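Local coordinates for PF14_0633 protein (Plasmodium falciparum, PDB 3IGM) that binds its cognate DNA as a domain-swapped dimer through an AP2 domain and probably acts as a sequence-specific transcription regulator, at residues Trp13-Ala22 against Arg33-Asn41. Sequence-based numbering, arbitrary orientation.
Sequences WNKRMCAWLA and RTFHPKHFN. With nucleotides of chain B; nucleotides of chain C.
Trp20 and Phe35 exchange two backbone hydrogen bonds (Trp20 N to Phe35 O, 3.1 Å; Phe35 N to Trp20 O, 2.7 Å), and Ala22 with Arg33 repeats the pattern, which defines the antiparallel hairpin 19-26/29-35 in the three-stranded sheet of the AP2 domain. Between them, Leu21 and Thr34 form a non-hydrogen-bonded pair, Leu21 CD2 lying 3.2 Å from Thr34 OG1; Leu21 CD1 and Thr34 CB both approach DC3 of chain B, so this face meets DNA. Just past the Trp20-Phe35 pair, Ala19 CB sits over one face of the His36 imidazole, 3.8 Å from its centroid, a CH-pi contact. The ring has a partner at each nitrogen: an in-plane water, 2.6 Å from ND1, donates to Cys18 O, while NE2 points nearly straight (167°) at OP2 of DG2 of chain B, modelled at a doubtful 2.5 Å. Thr34 N donates a hydrogen bond to OP2 of DC3 of chain B (2.8 Å). On the other face, Trp20 packs on Arg48 and Phe35 on Ala51 of the second subunit, whose Lys44 O accepts from Trp20 NE1, consistent with the domain swap. Cys18 SG, disulfide-bonded to Cys18 of that subunit, makes an oblique sulfur-aromatic contact with Phe40, 3.7 Å from CE1.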
# COMPACT_ATOMS: atom_id res chain seq x y z
N TRP A 13 2.09 1.86 -12.73
CA TRP A 13 1.53 1.91 -11.40
C TRP A 13 0.31 2.85 -11.32
O TRP A 13 0.40 4.04 -11.63
CB TRP A 13 2.62 2.34 -10.42
CG TRP A 13 2.21 2.29 -8.97
CD1 TRP A 13 1.99 3.35 -8.14
CD2 TRP A 13 2.01 1.11 -8.18
NE1 TRP A 13 1.65 2.91 -6.89
CE2 TRP A 13 1.66 1.54 -6.88
CE3 TRP A 13 2.08 -0.27 -8.44
CZ2 TRP A 13 1.38 0.65 -5.84
CZ3 TRP A 13 1.80 -1.16 -7.41
CH2 TRP A 13 1.46 -0.70 -6.12
N ASN A 14 -0.83 2.30 -10.92
CA ASN A 14 -2.05 3.06 -10.65
C ASN A 14 -2.08 3.37 -9.16
O ASN A 14 -2.26 2.47 -8.34
CB ASN A 14 -3.28 2.26 -11.11
CG ASN A 14 -4.58 3.03 -10.99
OD1 ASN A 14 -4.98 3.42 -9.90
ND2 ASN A 14 -5.27 3.22 -12.12
N LYS A 15 -1.89 4.64 -8.80
CA LYS A 15 -1.78 5.04 -7.39
C LYS A 15 -3.05 4.80 -6.57
O LYS A 15 -2.98 4.21 -5.48
CB LYS A 15 -1.27 6.49 -7.27
CG LYS A 15 0.19 6.64 -7.66
CD LYS A 15 0.64 8.09 -7.71
CE LYS A 15 2.15 8.16 -7.93
NZ LYS A 15 2.68 9.54 -8.08
N ARG A 16 -4.21 5.23 -7.08
CA ARG A 16 -5.49 4.94 -6.41
C ARG A 16 -5.67 3.45 -6.10
O ARG A 16 -6.07 3.09 -4.98
CB ARG A 16 -6.69 5.44 -7.21
CG ARG A 16 -8.01 5.21 -6.45
CD ARG A 16 -9.25 5.69 -7.19
NE ARG A 16 -9.69 4.83 -8.30
CZ ARG A 16 -9.94 3.52 -8.23
NH1 ARG A 16 -9.74 2.85 -7.10
NH2 ARG A 16 -10.36 2.88 -9.31
N MET A 17 -5.37 2.58 -7.07
CA MET A 17 -5.58 1.14 -6.91
C MET A 17 -4.46 0.48 -6.12
O MET A 17 -4.62 -0.61 -5.59
CB MET A 17 -5.72 0.45 -8.27
CG MET A 17 -6.89 0.94 -9.11
SD MET A 17 -6.91 0.18 -10.75
CE MET A 17 -7.22 -1.52 -10.27
N CYS A 18 -3.31 1.13 -6.07
CA CYS A 18 -2.13 0.50 -5.50
C CYS A 18 -1.85 -0.82 -6.25
O CYS A 18 -1.69 -1.89 -5.65
CB CYS A 18 -2.33 0.28 -3.99
SG CYS A 18 -0.86 -0.25 -3.11
N ALA A 19 -1.80 -0.73 -7.58
CA ALA A 19 -1.61 -1.88 -8.46
C ALA A 19 -0.95 -1.45 -9.76
O ALA A 19 -1.10 -0.30 -10.20
CB ALA A 19 -2.95 -2.55 -8.77
N TRP A 20 -0.21 -2.39 -10.37
CA TRP A 20 0.30 -2.27 -11.72
C TRP A 20 -0.80 -2.68 -12.67
O TRP A 20 -1.42 -3.73 -12.48
CB TRP A 20 1.48 -3.24 -11.95
CG TRP A 20 2.62 -3.06 -11.01
CD1 TRP A 20 2.89 -3.79 -9.89
CD2 TRP A 20 3.67 -2.08 -11.11
NE1 TRP A 20 4.04 -3.32 -9.28
CE2 TRP A 20 4.53 -2.27 -10.01
CE3 TRP A 20 3.95 -1.05 -12.03
CZ2 TRP A 20 5.67 -1.47 -9.80
CZ3 TRP A 20 5.08 -0.26 -11.81
CH2 TRP A 20 5.93 -0.48 -10.71
N LEU A 21 -1.06 -1.86 -13.69
CA LEU A 21 -1.89 -2.32 -14.78
C LEU A 21 -1.05 -2.49 -16.04
O LEU A 21 -0.20 -1.67 -16.35
CB LEU A 21 -3.11 -1.43 -15.06
CG LEU A 21 -4.04 -0.86 -13.98
CD1 LEU A 21 -5.38 -0.46 -14.58
CD2 LEU A 21 -4.23 -1.71 -12.76
N ALA A 22 -1.27 -3.61 -16.71
CA ALA A 22 -0.66 -3.89 -17.99
C ALA A 22 -1.70 -3.52 -19.04
O ALA A 22 -2.81 -4.09 -19.08
CB ALA A 22 -0.28 -5.38 -18.08
N ARG A 33 -5.06 -5.08 -17.67
CA ARG A 33 -5.11 -6.16 -16.70
C ARG A 33 -4.44 -5.69 -15.40
O ARG A 33 -3.32 -5.16 -15.42
CB ARG A 33 -4.44 -7.42 -17.26
CG ARG A 33 -4.26 -8.58 -16.28
CD ARG A 33 -5.51 -9.43 -16.10
NE ARG A 33 -5.94 -10.10 -17.32
CZ ARG A 33 -5.77 -11.39 -17.59
NH1 ARG A 33 -5.14 -12.20 -16.74
NH2 ARG A 33 -6.23 -11.89 -18.72
N THR A 34 -5.14 -5.90 -14.29
CA THR A 34 -4.71 -5.42 -13.00
C THR A 34 -3.86 -6.44 -12.21
O THR A 34 -4.24 -7.61 -12.07
CB THR A 34 -5.95 -5.01 -12.18
OG1 THR A 34 -6.59 -3.89 -12.82
CG2 THR A 34 -5.56 -4.63 -10.77
N PHE A 35 -2.74 -5.97 -11.67
CA PHE A 35 -1.84 -6.78 -10.86
C PHE A 35 -1.55 -6.12 -9.51
O PHE A 35 -0.65 -5.26 -9.40
CB PHE A 35 -0.53 -7.05 -11.61
CG PHE A 35 -0.69 -7.90 -12.84
CD1 PHE A 35 -0.54 -9.30 -12.76
CD2 PHE A 35 -1.00 -7.32 -14.06
CE1 PHE A 35 -0.69 -10.09 -13.89
CE2 PHE A 35 -1.15 -8.11 -15.20
CZ PHE A 35 -1.00 -9.50 -15.11
N HIS A 36 -2.31 -6.50 -8.49
CA HIS A 36 -2.07 -6.04 -7.12
C HIS A 36 -0.87 -6.76 -6.53
O HIS A 36 -0.65 -7.95 -6.83
CB HIS A 36 -3.29 -6.32 -6.23
CG HIS A 36 -4.46 -5.44 -6.51
ND1 HIS A 36 -4.56 -4.16 -6.01
CD2 HIS A 36 -5.57 -5.64 -7.25
CE1 HIS A 36 -5.69 -3.62 -6.43
NE2 HIS A 36 -6.33 -4.50 -7.18
N PRO A 37 -0.09 -6.07 -5.66
CA PRO A 37 0.93 -6.80 -4.92
C PRO A 37 0.32 -8.06 -4.31
O PRO A 37 -0.82 -8.05 -3.81
CB PRO A 37 1.34 -5.82 -3.83
CG PRO A 37 1.10 -4.47 -4.43
CD PRO A 37 -0.10 -4.63 -5.34
N LYS A 38 1.07 -9.15 -4.39
CA LYS A 38 0.67 -10.42 -3.84
C LYS A 38 0.33 -10.25 -2.36
O LYS A 38 1.06 -9.56 -1.63
CB LYS A 38 1.78 -11.45 -4.03
CG LYS A 38 2.46 -11.41 -5.42
CD LYS A 38 1.48 -11.71 -6.55
CE LYS A 38 2.17 -11.64 -7.92
NZ LYS A 38 1.17 -11.69 -9.04
N HIS A 39 -0.79 -10.85 -1.95
CA HIS A 39 -1.27 -10.81 -0.56
C HIS A 39 -1.45 -9.39 -0.00
O HIS A 39 -1.27 -9.17 1.20
CB HIS A 39 -0.34 -11.61 0.38
CG HIS A 39 0.08 -12.95 -0.15
ND1 HIS A 39 -0.75 -14.05 -0.15
CD2 HIS A 39 1.25 -13.37 -0.69
CE1 HIS A 39 -0.12 -15.08 -0.67
NE2 HIS A 39 1.10 -14.70 -1.01
N PHE A 40 -1.81 -8.44 -0.87
CA PHE A 40 -1.94 -7.05 -0.42
C PHE A 40 -2.99 -6.90 0.69
O PHE A 40 -2.72 -6.27 1.70
CB PHE A 40 -2.22 -6.07 -1.56
CG PHE A 40 -2.30 -4.63 -1.10
CD1 PHE A 40 -1.15 -3.95 -0.69
CD2 PHE A 40 -3.53 -3.97 -1.02
CE1 PHE A 40 -1.21 -2.63 -0.25
CE2 PHE A 40 -3.60 -2.64 -0.57
CZ PHE A 40 -2.44 -1.98 -0.18
N ASN A 41 -4.16 -7.51 0.49
CA ASN A 41 -5.24 -7.45 1.48
C ASN A 41 -4.81 -7.99 2.85
O ASN A 41 -4.93 -7.28 3.85
CB ASN A 41 -6.48 -8.19 0.97
CG ASN A 41 -6.98 -7.64 -0.35
OD1 ASN A 41 -6.91 -6.43 -0.61
ND2 ASN A 41 -7.50 -8.52 -1.19
P DG B 2 -9.34 -5.61 -8.02
OP1 DG B 2 -8.63 -6.84 -7.60
OP2 DG B 2 -8.65 -4.30 -8.01
O5' DG B 2 -9.88 -5.81 -9.51
C5' DG B 2 -10.59 -6.97 -9.90
C4' DG B 2 -11.01 -6.77 -11.34
O4' DG B 2 -11.84 -5.59 -11.45
C3' DG B 2 -9.84 -6.57 -12.31
O3' DG B 2 -10.11 -7.30 -13.51
C2' DG B 2 -9.78 -5.06 -12.55
C1' DG B 2 -11.21 -4.61 -12.26
N9 DG B 2 -11.27 -3.31 -11.58
C8 DG B 2 -10.41 -2.84 -10.63
N7 DG B 2 -10.70 -1.65 -10.19
C5 DG B 2 -11.84 -1.31 -10.90
C6 DG B 2 -12.61 -0.12 -10.86
O6 DG B 2 -12.41 0.86 -10.14
N1 DG B 2 -13.69 -0.16 -11.73
C2 DG B 2 -13.99 -1.22 -12.57
N2 DG B 2 -15.06 -1.08 -13.36
N3 DG B 2 -13.27 -2.34 -12.64
C4 DG B 2 -12.20 -2.32 -11.77
P DA C 4 -1.70 7.86 -11.20
OP1 DA C 4 -0.61 8.56 -10.49
OP2 DA C 4 -2.18 6.56 -10.70
O5' DA C 4 -2.98 8.83 -11.33
C5' DA C 4 -2.94 9.96 -12.23
C4' DA C 4 -4.31 10.51 -12.60
O4' DA C 4 -4.86 9.85 -13.76
C3' DA C 4 -5.41 10.39 -11.56
O3' DA C 4 -6.26 11.51 -11.75
C2' DA C 4 -6.10 9.07 -11.92
C1' DA C 4 -6.03 9.11 -13.44
N9 DA C 4 -5.87 7.81 -14.10
C8 DA C 4 -4.93 6.87 -13.78
N7 DA C 4 -4.97 5.80 -14.55
C5 DA C 4 -6.00 6.05 -15.44
C6 DA C 4 -6.55 5.30 -16.51
N6 DA C 4 -6.10 4.08 -16.86
N1 DA C 4 -7.57 5.84 -17.21
C2 DA C 4 -8.03 7.06 -16.85
N3 DA C 4 -7.60 7.86 -15.87
C4 DA C 4 -6.57 7.30 -15.19
P DC B 3 -9.18 -7.24 -14.80
OP1 DC B 3 -9.44 -8.45 -15.60
OP2 DC B 3 -7.79 -6.91 -14.38
O5' DC B 3 -9.81 -6.02 -15.62
C5' DC B 3 -11.18 -6.09 -16.01
C4' DC B 3 -11.66 -4.75 -16.53
O4' DC B 3 -11.52 -3.76 -15.48
C3' DC B 3 -10.85 -4.19 -17.69
O3' DC B 3 -11.53 -4.54 -18.88
C2' DC B 3 -10.79 -2.67 -17.43
C1' DC B 3 -11.53 -2.50 -16.11
N1 DC B 3 -10.93 -1.56 -15.14
C2 DC B 3 -11.56 -0.30 -14.98
O2 DC B 3 -12.57 -0.03 -15.65
N3 DC B 3 -11.03 0.56 -14.09
C4 DC B 3 -9.94 0.24 -13.37
N4 DC B 3 -9.50 1.15 -12.49
C5 DC B 3 -9.28 -1.03 -13.53
C6 DC B 3 -9.80 -1.89 -14.42
O HOH W 1 -3.03 -3.41 -4.09